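Local coordinates for protein O-methyltransferase (Bacillus halodurans, PDB 2GPY) that probably transfers a methyl group from S-adenosylmethionine to a hydroxyl oxygen of a still unidentified acceptor, at residues A18-I23 and K99-E104; S45-L50 and I70-A75; D113-G118 and R140-M145; G153-S158 and I208-K213. All coordinates share one frame; numbering follows the deposited sequence.

Contact 1: A18-I23 and K99-E104; sequences ARDQYI and KALGLE
Apolar contact carries this junction, and no hydrogen bond crosses it. L101, CG anti to its carbonyl carbon (chi1 -60°), sends both methyls toward 18-23: CD1 lies 4.0 Å from CD2 of the Y22 ring and also 4.0 Å from CD1 of I23. The Y22 ring, its CG anti to the backbone N, approaches L101 obliquely, and its far end reaches the CB of A100, with CZ to CB at 3.5 Å. An alanine at Y22 would remove the ring and probably cost A100 and L101 their main apolar partner from 18-23, leaving L101 the smaller contact with I23. In fold terms, the N-terminal end of helix 21-32 meets the C-terminal end of helix 88-100, on the surface of the Rossmann-like methyltransferase domain. Both helix ends are capped. D20 is the N-cap, its OD1 taking a weak but nearly straight bond (173°) from Y22 N at 3.3 Å, while its OD2 meets L101 CD2 tip to tip at 3.6 Å. G102, with phi 71°, is the C-prime residue of a Schellman motif, its N donating to K99 O at 3.0 Å. Behind the apolar cluster, L101 rests on I70 and I23 on Y67 and Q74, all of helix 67-75; the Y22 ring also meets H97, a zinc ligand.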
loop_
_atom_site.group_PDB
_atom_site.type_symbol
_atom_site.label_atom_id
_atom_site.label_comp_id
_atom_site.label_asym_id
_atom_site.label_seq_id
_atom_site.Cartn_x
_atom_site.Cartn_y
_atom_site.Cartn_z
ATOM N N ALA B 18 -6.063 -21.584 -1.232
ATOM C CA ALA B 18 -6.082 -22.455 -0.045
ATOM C C ALA B 18 -4.916 -22.186 0.912
ATOM O O ALA B 18 -3.784 -21.899 0.493
ATOM C CB ALA B 18 -6.108 -23.929 -0.448
ATOM N N ARG B 19 -5.212 -22.249 2.204
ATOM C CA ARG B 19 -4.189 -22.082 3.221
ATOM C C ARG B 19 -3.705 -23.490 3.604
ATOM O O ARG B 19 -4.314 -24.482 3.213
ATOM C CB ARG B 19 -4.750 -21.318 4.435
ATOM C CG ARG B 19 -4.859 -19.762 4.309
ATOM C CD ARG B 19 -6.029 -19.306 3.441
ATOM N NE ARG B 19 -7.325 -19.717 3.986
ATOM C CZ ARG B 19 -8.363 -20.130 3.259
ATOM N NH1 ARG B 19 -8.277 -20.206 1.933
ATOM N NH2 ARG B 19 -9.490 -20.489 3.863
ATOM N N ASP B 20 -2.595 -23.574 4.327
ATOM C CA ASP B 20 -2.179 -24.824 4.976
ATOM C C ASP B 20 -3.361 -25.362 5.793
ATOM O O ASP B 20 -4.091 -24.583 6.417
ATOM C CB ASP B 20 -0.943 -24.550 5.854
ATOM C CG ASP B 20 -0.668 -25.646 6.904
ATOM O OD1 ASP B 20 -0.990 -26.841 6.700
ATOM O OD2 ASP B 20 -0.099 -25.293 7.958
ATOM N N GLN B 21 -3.569 -26.680 5.784
ATOM C CA GLN B 21 -4.716 -27.251 6.509
ATOM C C GLN B 21 -4.786 -26.743 7.969
ATOM O O GLN B 21 -5.887 -26.549 8.537
ATOM C CB GLN B 21 -4.732 -28.797 6.414
ATOM C CG GLN B 21 -3.994 -29.554 7.531
ATOM C CD GLN B 21 -3.955 -31.096 7.356
ATOM O OE1 GLN B 21 -4.997 -31.750 7.297
ATOM N NE2 GLN B 21 -2.743 -31.673 7.318
ATOM N N TYR B 22 -3.624 -26.523 8.579
ATOM C CA TYR B 22 -3.582 -26.110 10.003
ATOM C C TYR B 22 -4.181 -24.722 10.190
ATOM O O TYR B 22 -4.863 -24.474 11.189
ATOM C CB TYR B 22 -2.160 -26.121 10.554
ATOM C CG TYR B 22 -2.069 -25.994 12.073
ATOM C CD1 TYR B 22 -2.110 -27.130 12.892
ATOM C CD2 TYR B 22 -1.914 -24.746 12.685
ATOM C CE1 TYR B 22 -2.016 -27.031 14.291
ATOM C CE2 TYR B 22 -1.795 -24.631 14.073
ATOM C CZ TYR B 22 -1.866 -25.781 14.868
ATOM O OH TYR B 22 -1.760 -25.717 16.230
ATOM N N ILE B 23 -3.871 -23.830 9.245
ATOM C CA ILE B 23 -4.414 -22.456 9.157
ATOM C C ILE B 23 -5.924 -22.494 8.912
ATOM O O ILE B 23 -6.672 -21.794 9.585
ATOM C CB ILE B 23 -3.705 -21.689 8.035
ATOM C CG1 ILE B 23 -2.180 -21.811 8.201
ATOM C CG2 ILE B 23 -4.143 -20.189 7.960
ATOM C CD1 ILE B 23 -1.606 -20.866 9.178
ATOM N N LYS B 99 4.128 -22.360 17.955
ATOM C CA LYS B 99 5.020 -23.497 18.095
ATOM C C LYS B 99 4.709 -24.583 17.070
ATOM O O LYS B 99 5.629 -25.165 16.482
ATOM C CB LYS B 99 4.935 -24.087 19.508
ATOM C CG LYS B 99 5.728 -23.311 20.559
ATOM C CD LYS B 99 5.523 -23.883 21.980
ATOM C CE LYS B 99 6.464 -25.039 22.260
ATOM N NZ LYS B 99 6.511 -25.414 23.724
ATOM N N ALA B 100 3.417 -24.856 16.859
ATOM C CA ALA B 100 2.981 -25.877 15.897
ATOM C C ALA B 100 3.624 -25.697 14.526
ATOM O O ALA B 100 3.957 -26.684 13.853
ATOM C CB ALA B 100 1.478 -25.835 15.747
ATOM N N LEU B 101 3.752 -24.430 14.116
ATOM C CA LEU B 101 4.217 -24.074 12.800
ATOM C C LEU B 101 5.698 -23.746 12.762
ATOM O O LEU B 101 6.191 -23.318 11.734
ATOM C CB LEU B 101 3.363 -22.938 12.208
ATOM C CG LEU B 101 1.893 -23.371 12.095
ATOM C CD1 LEU B 101 0.988 -22.188 11.882
ATOM C CD2 LEU B 101 1.723 -24.461 10.948
ATOM N N GLY B 102 6.403 -23.935 13.864
ATOM C CA GLY B 102 7.858 -23.728 13.883
ATOM C C GLY B 102 8.227 -22.250 13.778
ATOM O O GLY B 102 9.301 -21.922 13.306
ATOM N N LEU B 103 7.355 -21.371 14.258
ATOM C CA LEU B 103 7.530 -19.915 14.057
ATOM C C LEU B 103 8.034 -19.122 15.283
ATOM O O LEU B 103 8.095 -17.880 15.260
ATOM C CB LEU B 103 6.234 -19.299 13.513
ATOM C CG LEU B 103 5.835 -19.725 12.085
ATOM C CD1 LEU B 103 4.380 -19.224 11.725
ATOM C CD2 LEU B 103 6.830 -19.171 11.088
ATOM N N GLU B 104 8.420 -19.813 16.344
ATOM C CA GLU B 104 8.762 -19.121 17.587
ATOM C C GLU B 104 9.955 -18.160 17.464
ATOM O O GLU B 104 10.064 -17.184 18.232
ATOM C CB GLU B 104 9.026 -20.128 18.710
ATOM C CG GLU B 104 8.178 -19.823 19.936
ATOM C CD GLU B 104 8.420 -20.777 21.089
ATOM O OE1 GLU B 104 9.203 -21.750 20.922
ATOM O OE2 GLU B 104 7.828 -20.551 22.161
#

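Contact 2: S45-L50 and I70-A75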
loop_
_atom_site.group_PDB
_atom_site.type_symbol
_atom_site.label_atom_id
_atom_site.label_comp_id
_atom_site.label_asym_id
_atom_site.label_seq_id
_atom_site.Cartn_x
_atom_site.Cartn_y
_atom_site.Cartn_z
ATOM N N SER B 45 -5.709 -9.326 1.242
ATOM C CA SER B 45 -5.314 -7.982 0.793
ATOM C C SER B 45 -4.264 -7.368 1.673
ATOM O O SER B 45 -3.279 -6.805 1.158
ATOM C CB SER B 45 -6.533 -7.065 0.685
ATOM O OG SER B 45 -7.250 -7.436 -0.464
ATOM N N LEU B 46 -4.435 -7.482 2.986
ATOM C CA LEU B 46 -3.444 -6.958 3.914
ATOM C C LEU B 46 -2.084 -7.598 3.702
ATOM O O LEU B 46 -1.064 -6.910 3.713
ATOM C CB LEU B 46 -3.863 -7.132 5.381
ATOM C CG LEU B 46 -2.980 -6.356 6.364
ATOM C CD1 LEU B 46 -3.200 -4.845 6.132
ATOM C CD2 LEU B 46 -3.217 -6.726 7.800
ATOM N N LEU B 47 -2.055 -8.917 3.554
ATOM C CA LEU B 47 -0.768 -9.601 3.410
ATOM C C LEU B 47 -0.079 -9.138 2.123
ATOM O O LEU B 47 1.152 -8.943 2.063
ATOM C CB LEU B 47 -1.011 -11.111 3.354
ATOM C CG LEU B 47 -1.512 -11.688 4.685
ATOM C CD1 LEU B 47 -1.819 -13.145 4.416
ATOM C CD2 LEU B 47 -0.443 -11.533 5.805
ATOM N N HIS B 48 -0.863 -8.955 1.075
ATOM C CA HIS B 48 -0.275 -8.485 -0.197
ATOM C C HIS B 48 0.310 -7.065 -0.069
ATOM O O HIS B 48 1.402 -6.756 -0.606
ATOM C CB HIS B 48 -1.304 -8.547 -1.312
ATOM C CG HIS B 48 -0.691 -8.612 -2.683
ATOM N ND1 HIS B 48 -0.027 -9.724 -3.132
ATOM C CD2 HIS B 48 -0.612 -7.697 -3.676
ATOM C CE1 HIS B 48 0.431 -9.503 -4.354
ATOM N NE2 HIS B 48 0.078 -8.284 -4.712
ATOM N N LEU B 49 -0.416 -6.189 0.612
ATOM C CA LEU B 49 0.067 -4.822 0.843
ATOM C C LEU B 49 1.336 -4.842 1.706
ATOM O O LEU B 49 2.285 -4.087 1.465
ATOM C CB LEU B 49 -1.013 -3.982 1.507
ATOM C CG LEU B 49 -2.291 -3.710 0.682
ATOM C CD1 LEU B 49 -3.336 -3.114 1.617
ATOM C CD2 LEU B 49 -2.051 -2.826 -0.514
ATOM N N LEU B 50 1.367 -5.717 2.699
ATOM C CA LEU B 50 2.582 -5.884 3.494
ATOM C C LEU B 50 3.757 -6.343 2.637
ATOM O O LEU B 50 4.862 -5.829 2.795
ATOM C CB LEU B 50 2.360 -6.852 4.662
ATOM C CG LEU B 50 1.488 -6.372 5.821
ATOM C CD1 LEU B 50 1.056 -7.558 6.692
ATOM C CD2 LEU B 50 2.200 -5.318 6.667
ATOM N N ILE B 70 0.724 -15.245 12.695
ATOM C CA ILE B 70 1.158 -16.389 11.892
ATOM C C ILE B 70 1.129 -16.121 10.397
ATOM O O ILE B 70 2.124 -16.371 9.710
ATOM C CB ILE B 70 0.380 -17.680 12.260
ATOM C CG1 ILE B 70 0.887 -18.179 13.628
ATOM C CG2 ILE B 70 0.555 -18.754 11.193
ATOM C CD1 ILE B 70 -0.020 -19.229 14.299
ATOM N N ARG B 71 0.000 -15.627 9.890
ATOM C CA ARG B 71 -0.120 -15.399 8.464
ATOM C C ARG B 71 0.817 -14.307 7.959
ATOM O O ARG B 71 1.377 -14.421 6.850
ATOM C CB ARG B 71 -1.574 -15.116 8.124
ATOM C CG ARG B 71 -2.342 -16.423 8.292
ATOM C CD ARG B 71 -3.424 -16.600 7.316
ATOM N NE ARG B 71 -2.949 -16.611 5.935
ATOM C CZ ARG B 71 -3.740 -16.350 4.910
ATOM N NH1 ARG B 71 -5.010 -16.094 5.140
ATOM N NH2 ARG B 71 -3.264 -16.341 3.652
HETATM N N MSE B 72 1.039 -13.270 8.775
HETATM C CA MSE B 72 2.062 -12.267 8.421
HETATM C C MSE B 72 3.483 -12.837 8.406
HETATM O O MSE B 72 4.271 -12.548 7.461
HETATM C CB MSE B 72 2.020 -11.045 9.368
HETATM C CG MSE B 72 0.725 -10.267 9.213
HETATM SE SE MSE B 72 0.717 -8.588 10.287
HETATM C CE MSE B 72 0.712 -9.351 12.116
ATOM N N ALA B 73 3.823 -13.638 9.427
ATOM C CA ALA B 73 5.145 -14.263 9.463
ATOM C C ALA B 73 5.347 -15.168 8.243
ATOM O O ALA B 73 6.427 -15.190 7.660
ATOM C CB ALA B 73 5.357 -15.068 10.773
ATOM N N GLN B 74 4.312 -15.919 7.868
ATOM C CA GLN B 74 4.419 -16.799 6.702
ATOM C C GLN B 74 4.567 -15.998 5.409
ATOM O O GLN B 74 5.302 -16.421 4.502
ATOM C CB GLN B 74 3.210 -17.719 6.606
ATOM C CG GLN B 74 3.186 -18.796 7.666
ATOM C CD GLN B 74 1.987 -19.708 7.487
ATOM O OE1 GLN B 74 2.114 -20.923 7.573
ATOM N NE2 GLN B 74 0.820 -19.125 7.226
ATOM N N ALA B 75 3.892 -14.853 5.315
ATOM C CA ALA B 75 3.939 -14.052 4.079
ATOM C C ALA B 75 5.248 -13.296 3.936
ATOM O O ALA B 75 5.646 -12.938 2.823
ATOM C CB ALA B 75 2.769 -13.066 4.029
#
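L47 and L50 both set CG anti to the carbonyl carbon (chi1 -68° and -71°), which carries their methyls from helix 40-53 to helix 67-75; R71, bent at chi2 and chi3, lays its guanidinium beside L47. The helices belong to the alpha layer packed on the mixed sheet of the Rossmann-like methyltransferase fold; their short segments run 10.0 Å apart at closest approach and cross at -39°. L47 is the central side chain of the contact, and its two methyls have separate tasks. CD2 descends on the backbone of the other helix, 3.6 Å from R71 O and 3.7 Å from M72 CA, with A75 CB also in contact at 4.0 Å. CD1 lies over one face of the R71 guanidinium, 3.5 Å above its plane and offset toward the rim, so the arginine is met by its flat side and keeps its N-H groups for other partners: NH2 forms a salt bridge with E44, and NH1 bonds to Y67 OH. Replacing L47 with an alanine would strip away both methyls and would probably loosen the helix packing and the hold on the guanidinium face. L46 and M72 both touch F131 of strand 127-133, which ties the helices to the sheet, whereas H48, on the outward side of its helix, bonds through NE2 to I210 O of the second subunit and through ND1 to zinc. M72, modelled as selenomethionine, is extended at chi2 and bends at chi3, and L50 CD1 crosses it obliquely, 3.7 Å from CG and 3.8 Å from SE.

Contact 3: D113-G118 and R140-M145; sequences DALQLG and RRFFDM. With ZN (zinc ion), chain J.
A zinc site marks the outer side of helix 139-146, where D144 OD1 binds the ion at 2.1 Å, joined by a water at the same distance and by H194. D144 OD2 takes a weak bond from that water. The preceding residue, F143, has D144 OD1 in the plane of its ring, at the edge. The side of the helix that meets 113-118 is apolar instead. L115 is wedged between two residues of the helix, crossing each at about a right angle: its CD1 presses on the F142 ring, 3.4 Å from CD1, while its CD2 lies 3.6 Å from R141 NH1, with the leucine branch over one face of the guanidinium. Both L115 torsions are away from staggered values (chi1 -113°, chi2 29°), which may reflect a constrained fit. Within the Rossmann-like fold this joins the loop after strand 107-111 to the helix after strand 127-133, and A114 and F142 both pack on I61 of strand 57-61. M145, modelled as selenomethionine, has CG anti to its backbone N and bends at chi3, laying its selenium 3.5 Å from A114 O and its CE 3.6 Å from L115 O. A CB on G118 would come close to that selenium, so the missing side chain makes room for it. The loop itself is fixed by an Asx turn, L115 N donating to the anti lone pair of D113 OD1 at 2.9 Å.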
loop_
_atom_site.group_PDB
_atom_site.type_symbol
_atom_site.label_atom_id
_atom_site.label_comp_id
_atom_site.label_asym_id
_atom_site.label_seq_id
_atom_site.Cartn_x
_atom_site.Cartn_y
_atom_site.Cartn_z
ATOM N N ASP B 113 -1.305 -6.461 29.412
ATOM C CA ASP B 113 -2.117 -5.345 28.966
ATOM C C ASP B 113 -1.216 -4.364 28.214
ATOM O O ASP B 113 -0.295 -3.788 28.810
ATOM C CB ASP B 113 -2.713 -4.662 30.203
ATOM C CG ASP B 113 -3.694 -3.547 29.854
ATOM O OD1 ASP B 113 -3.455 -2.782 28.900
ATOM O OD2 ASP B 113 -4.703 -3.433 30.582
ATOM N N ALA B 114 -1.478 -4.150 26.924
ATOM C CA ALA B 114 -0.633 -3.268 26.105
ATOM C C ALA B 114 -0.477 -1.861 26.666
ATOM O O ALA B 114 0.558 -1.233 26.477
ATOM C CB ALA B 114 -1.141 -3.215 24.659
ATOM N N LEU B 115 -1.506 -1.371 27.351
ATOM C CA LEU B 115 -1.489 -0.008 27.894
ATOM C C LEU B 115 -0.577 0.078 29.106
ATOM O O LEU B 115 -0.209 1.159 29.536
ATOM C CB LEU B 115 -2.904 0.439 28.236
ATOM C CG LEU B 115 -3.522 1.576 27.409
ATOM C CD1 LEU B 115 -3.015 1.679 25.966
ATOM C CD2 LEU B 115 -5.032 1.478 27.462
ATOM N N GLN B 116 -0.196 -1.083 29.632
ATOM C CA GLN B 116 0.727 -1.168 30.749
ATOM C C GLN B 116 2.136 -1.585 30.311
ATOM O O GLN B 116 3.061 -1.621 31.139
ATOM C CB GLN B 116 0.168 -2.127 31.805
ATOM C CG GLN B 116 -1.193 -1.669 32.331
ATOM C CD GLN B 116 -1.605 -2.362 33.604
ATOM O OE1 GLN B 116 -1.615 -1.745 34.662
ATOM N NE2 GLN B 116 -1.929 -3.661 33.519
ATOM N N LEU B 117 2.293 -1.876 29.018
ATOM C CA LEU B 117 3.544 -2.419 28.465
ATOM C C LEU B 117 4.360 -1.434 27.635
ATOM O O LEU B 117 5.350 -1.822 27.011
ATOM C CB LEU B 117 3.267 -3.666 27.610
ATOM C CG LEU B 117 2.927 -4.992 28.304
ATOM C CD1 LEU B 117 2.886 -6.102 27.288
ATOM C CD2 LEU B 117 3.891 -5.336 29.433
ATOM N N GLY B 118 3.953 -0.165 27.634
ATOM C CA GLY B 118 4.634 0.873 26.858
ATOM C C GLY B 118 6.128 0.980 27.132
ATOM O O GLY B 118 6.939 1.004 26.197
ATOM N N ARG B 140 -8.001 3.976 20.384
ATOM C CA ARG B 140 -7.370 5.305 20.360
ATOM C C ARG B 140 -6.168 5.395 21.300
ATOM O O ARG B 140 -5.156 6.013 20.956
ATOM C CB ARG B 140 -8.351 6.358 20.820
ATOM C CG ARG B 140 -9.345 6.800 19.820
ATOM C CD ARG B 140 -9.365 8.318 19.885
ATOM N NE ARG B 140 -10.707 8.882 19.893
ATOM C CZ ARG B 140 -10.976 10.169 19.705
ATOM N NH1 ARG B 140 -9.995 11.034 19.474
ATOM N NH2 ARG B 140 -12.230 10.588 19.738
ATOM N N ARG B 141 -6.300 4.818 22.496
ATOM C CA ARG B 141 -5.201 4.813 23.461
ATOM C C ARG B 141 -4.034 4.006 22.911
ATOM O O ARG B 141 -2.886 4.417 23.060
ATOM C CB ARG B 141 -5.636 4.267 24.834
ATOM C CG ARG B 141 -6.624 5.168 25.559
ATOM C CD ARG B 141 -6.782 4.702 26.983
ATOM N NE ARG B 141 -5.924 5.473 27.882
ATOM C CZ ARG B 141 -5.690 5.152 29.152
ATOM N NH1 ARG B 141 -6.223 4.049 29.682
ATOM N NH2 ARG B 141 -4.909 5.929 29.895
ATOM N N PHE B 142 -4.328 2.883 22.238
ATOM C CA PHE B 142 -3.275 2.086 21.613
ATOM C C PHE B 142 -2.551 2.860 20.519
ATOM O O PHE B 142 -1.312 2.787 20.395
ATOM C CB PHE B 142 -3.823 0.798 20.985
ATOM C CG PHE B 142 -4.332 -0.199 21.978
ATOM C CD1 PHE B 142 -3.831 -0.233 23.279
ATOM C CD2 PHE B 142 -5.303 -1.122 21.599
ATOM C CE1 PHE B 142 -4.300 -1.176 24.196
ATOM C CE2 PHE B 142 -5.796 -2.063 22.530
ATOM C CZ PHE B 142 -5.286 -2.087 23.811
ATOM N N PHE B 143 -3.331 3.569 19.707
ATOM C CA PHE B 143 -2.763 4.414 18.660
ATOM C C PHE B 143 -1.792 5.441 19.266
ATOM O O PHE B 143 -0.645 5.526 18.843
ATOM C CB PHE B 143 -3.851 5.117 17.836
ATOM C CG PHE B 143 -3.310 5.870 16.625
ATOM C CD1 PHE B 143 -2.748 7.136 16.749
ATOM C CD2 PHE B 143 -3.339 5.292 15.379
ATOM C CE1 PHE B 143 -2.237 7.814 15.622
ATOM C CE2 PHE B 143 -2.830 5.949 14.250
ATOM C CZ PHE B 143 -2.299 7.231 14.372
ATOM N N ASP B 144 -2.253 6.201 20.258
ATOM C CA ASP B 144 -1.427 7.270 20.840
ATOM C C ASP B 144 -0.146 6.730 21.484
ATOM O O ASP B 144 0.924 7.342 21.386
ATOM C CB ASP B 144 -2.248 8.069 21.858
ATOM C CG ASP B 144 -3.166 9.091 21.189
ATOM O OD1 ASP B 144 -3.074 9.254 19.957
ATOM O OD2 ASP B 144 -3.980 9.734 21.875
HETATM N N MSE B 145 -0.281 5.591 22.148
HETATM C CA MSE B 145 0.798 4.979 22.923
HETATM C C MSE B 145 1.890 4.349 22.065
HETATM O O MSE B 145 3.072 4.443 22.402
HETATM C CB MSE B 145 0.244 3.909 23.870
HETATM C CG MSE B 145 1.332 3.133 24.580
HETATM SE SE MSE B 145 0.751 2.282 26.227
HETATM C CE MSE B 145 0.195 3.889 27.211
HETATM ZN ZN ZN J . -3.349 11.116 19.091
HETATM O O HOH W 1 -5.422 11.212 19.283
#

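Contact 4: G153-S158 and I208-K213; sequences GGLILS and IAISIK
Strands 154-159 and 208-213 run antiparallel, their short segments 4.7 Å apart at 165°; a reversed strand 208-213 beside 154-159, in strand order 3-2-1-4-5-7-6, is the hallmark of the class I methyltransferase sheet. The tight part is the backbone ladder. I156 with S211 and S158 with A209 are hydrogen-bonded pairs; S211 N to I156 O measures 2.8 Å at 173°, and in all four bonds the donor lies in the carbonyl plane. The non-hydrogen-bonded pairs L155 with I212 and L157 with I210 put their side chains on one face, side by side and pointing the same way: L155 CD2 meets I212 CG1 and L157 CD2 meets I210 CG1, each at 3.8 Å. This face is covered in part by L46, L50 and A53 of helix 40-53 and by M52 of the second subunit. The opposite face, with I156, S158, A209 and S211, is equally buried but mixed in polarity, and holds a water. That water donates to I156 O at 2.9 Å and also meets S158 OG at 2.7 Å and S211 OG at 2.8 Å; Y139 and T199 give the two hydroxyls further partners. The loose side is the partly exposed end: K213 N reaches G154 O almost along the C=O axis, but G153 N approaches K213 O from above the carbonyl plane, with an N-H...O angle of 150°. The extended K213 chain leads away to the carbonyls of S147 and V150. The backbone bonds, needing no side-chain chemistry, can define the register, while the water and two serines satisfy polar groups on a buried face.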
loop_
_atom_site.group_PDB
_atom_site.type_symbol
_atom_site.label_atom_id
_atom_site.label_comp_id
_atom_site.label_asym_id
_atom_site.label_seq_id
_atom_site.Cartn_x
_atom_site.Cartn_y
_atom_site.Cartn_z
ATOM N N GLY B 153 7.872 7.005 7.877
ATOM C CA GLY B 153 7.642 6.237 6.663
ATOM C C GLY B 153 7.000 4.887 6.921
ATOM O O GLY B 153 6.576 4.197 5.980
ATOM N N GLY B 154 6.921 4.508 8.195
ATOM C CA GLY B 154 6.294 3.263 8.595
ATOM C C GLY B 154 4.790 3.377 8.559
ATOM O O GLY B 154 4.255 4.423 8.251
ATOM N N LEU B 155 4.111 2.293 8.896
ATOM C CA LEU B 155 2.670 2.187 8.714
ATOM C C LEU B 155 1.978 1.837 10.007
ATOM O O LEU B 155 2.420 0.962 10.739
ATOM C CB LEU B 155 2.336 1.053 7.739
ATOM C CG LEU B 155 3.064 1.145 6.394
ATOM C CD1 LEU B 155 2.787 -0.084 5.496
ATOM C CD2 LEU B 155 2.704 2.455 5.667
ATOM N N ILE B 156 0.840 2.463 10.223
ATOM C CA ILE B 156 -0.119 1.965 11.188
ATOM C C ILE B 156 -1.324 1.464 10.397
ATOM O O ILE B 156 -1.930 2.208 9.615
ATOM C CB ILE B 156 -0.518 3.034 12.226
ATOM C CG1 ILE B 156 0.744 3.493 12.964
ATOM C CG2 ILE B 156 -1.514 2.400 13.251
ATOM C CD1 ILE B 156 0.542 4.634 13.874
ATOM N N LEU B 157 -1.638 0.186 10.580
ATOM C CA LEU B 157 -2.761 -0.437 9.879
ATOM C C LEU B 157 -3.881 -0.664 10.882
ATOM O O LEU B 157 -3.656 -1.268 11.953
ATOM C CB LEU B 157 -2.326 -1.783 9.285
ATOM C CG LEU B 157 -1.084 -1.739 8.409
ATOM C CD1 LEU B 157 -0.654 -3.185 8.091
ATOM C CD2 LEU B 157 -1.349 -0.927 7.169
ATOM N N SER B 158 -5.075 -0.161 10.575
ATOM C CA SER B 158 -6.216 -0.365 11.475
ATOM C C SER B 158 -7.277 -1.234 10.787
ATOM O O SER B 158 -7.800 -0.850 9.746
ATOM C CB SER B 158 -6.849 0.966 11.859
ATOM O OG SER B 158 -5.931 1.882 12.441
ATOM N N ILE B 208 -9.770 -1.169 5.975
ATOM C CA ILE B 208 -8.446 -1.097 6.557
ATOM C C ILE B 208 -7.947 0.322 6.375
ATOM O O ILE B 208 -7.878 0.807 5.241
ATOM C CB ILE B 208 -7.471 -2.045 5.878
ATOM C CG1 ILE B 208 -7.991 -3.505 5.920
ATOM C CG2 ILE B 208 -6.077 -1.936 6.573
ATOM C CD1 ILE B 208 -7.130 -4.452 5.085
ATOM N N ALA B 209 -7.632 1.000 7.476
ATOM C CA ALA B 209 -7.001 2.316 7.352
ATOM C C ALA B 209 -5.504 2.102 7.309
ATOM O O ALA B 209 -4.960 1.281 8.075
ATOM C CB ALA B 209 -7.363 3.183 8.515
ATOM N N ILE B 210 -4.845 2.786 6.388
ATOM C CA ILE B 210 -3.384 2.722 6.276
ATOM C C ILE B 210 -2.866 4.117 6.536
ATOM O O ILE B 210 -3.074 5.035 5.737
ATOM C CB ILE B 210 -2.950 2.252 4.896
ATOM C CG1 ILE B 210 -3.560 0.867 4.626
ATOM C CG2 ILE B 210 -1.437 2.153 4.814
ATOM C CD1 ILE B 210 -4.088 0.803 3.266
ATOM N N SER B 211 -2.246 4.282 7.694
ATOM C CA SER B 211 -1.695 5.573 8.083
ATOM C C SER B 211 -0.199 5.531 7.867
ATOM O O SER B 211 0.492 4.703 8.456
ATOM C CB SER B 211 -2.002 5.851 9.570
ATOM O OG SER B 211 -3.393 5.739 9.818
ATOM N N ILE B 212 0.312 6.406 7.006
ATOM C CA ILE B 212 1.731 6.431 6.743
ATOM C C ILE B 212 2.394 7.561 7.541
ATOM O O ILE B 212 2.051 8.732 7.388
ATOM C CB ILE B 212 2.030 6.638 5.232
ATOM C CG1 ILE B 212 1.174 5.666 4.384
ATOM C CG2 ILE B 212 3.532 6.459 4.952
ATOM C CD1 ILE B 212 1.470 5.793 2.851
ATOM N N LYS B 213 3.366 7.188 8.356
ATOM C CA LYS B 213 3.974 8.137 9.283
ATOM C C LYS B 213 4.846 9.125 8.535
ATOM O O LYS B 213 5.734 8.741 7.759
ATOM C CB LYS B 213 4.763 7.411 10.373
ATOM C CG LYS B 213 5.226 8.353 11.488
ATOM C CD LYS B 213 5.650 7.593 12.708
ATOM C CE LYS B 213 5.782 8.550 13.887
ATOM N NZ LYS B 213 6.276 7.815 15.080
HETATM O O HOH W 2 -4.408 3.253 10.666
#

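In the fold
Contacts 2 and 3 pack against contact 4 in the sheet. On one face, L46 CD1 and L50 CD2 of contact 2 meet L157 CD1 at 3.6 Å and 3.8 Å; contact 3 reaches the opposite face, F143 CE2 lying 3.6 Å from I156 CD1. Of the four, contact 1 touches contact 2 alone, L101 CD1 lying 3.5 Å from I70 CG2, and its centre is about 29 Å from that of contact 3. Zinc is bound by D144 in contact 3 and H48 in contact 2; contacts 2 and 4 both touch the second subunit. Magnesium, bound by N160 and D206 and possibly the active-site metal, lies about 9 Å from the I208 side chain and about 13 Å from that of R71.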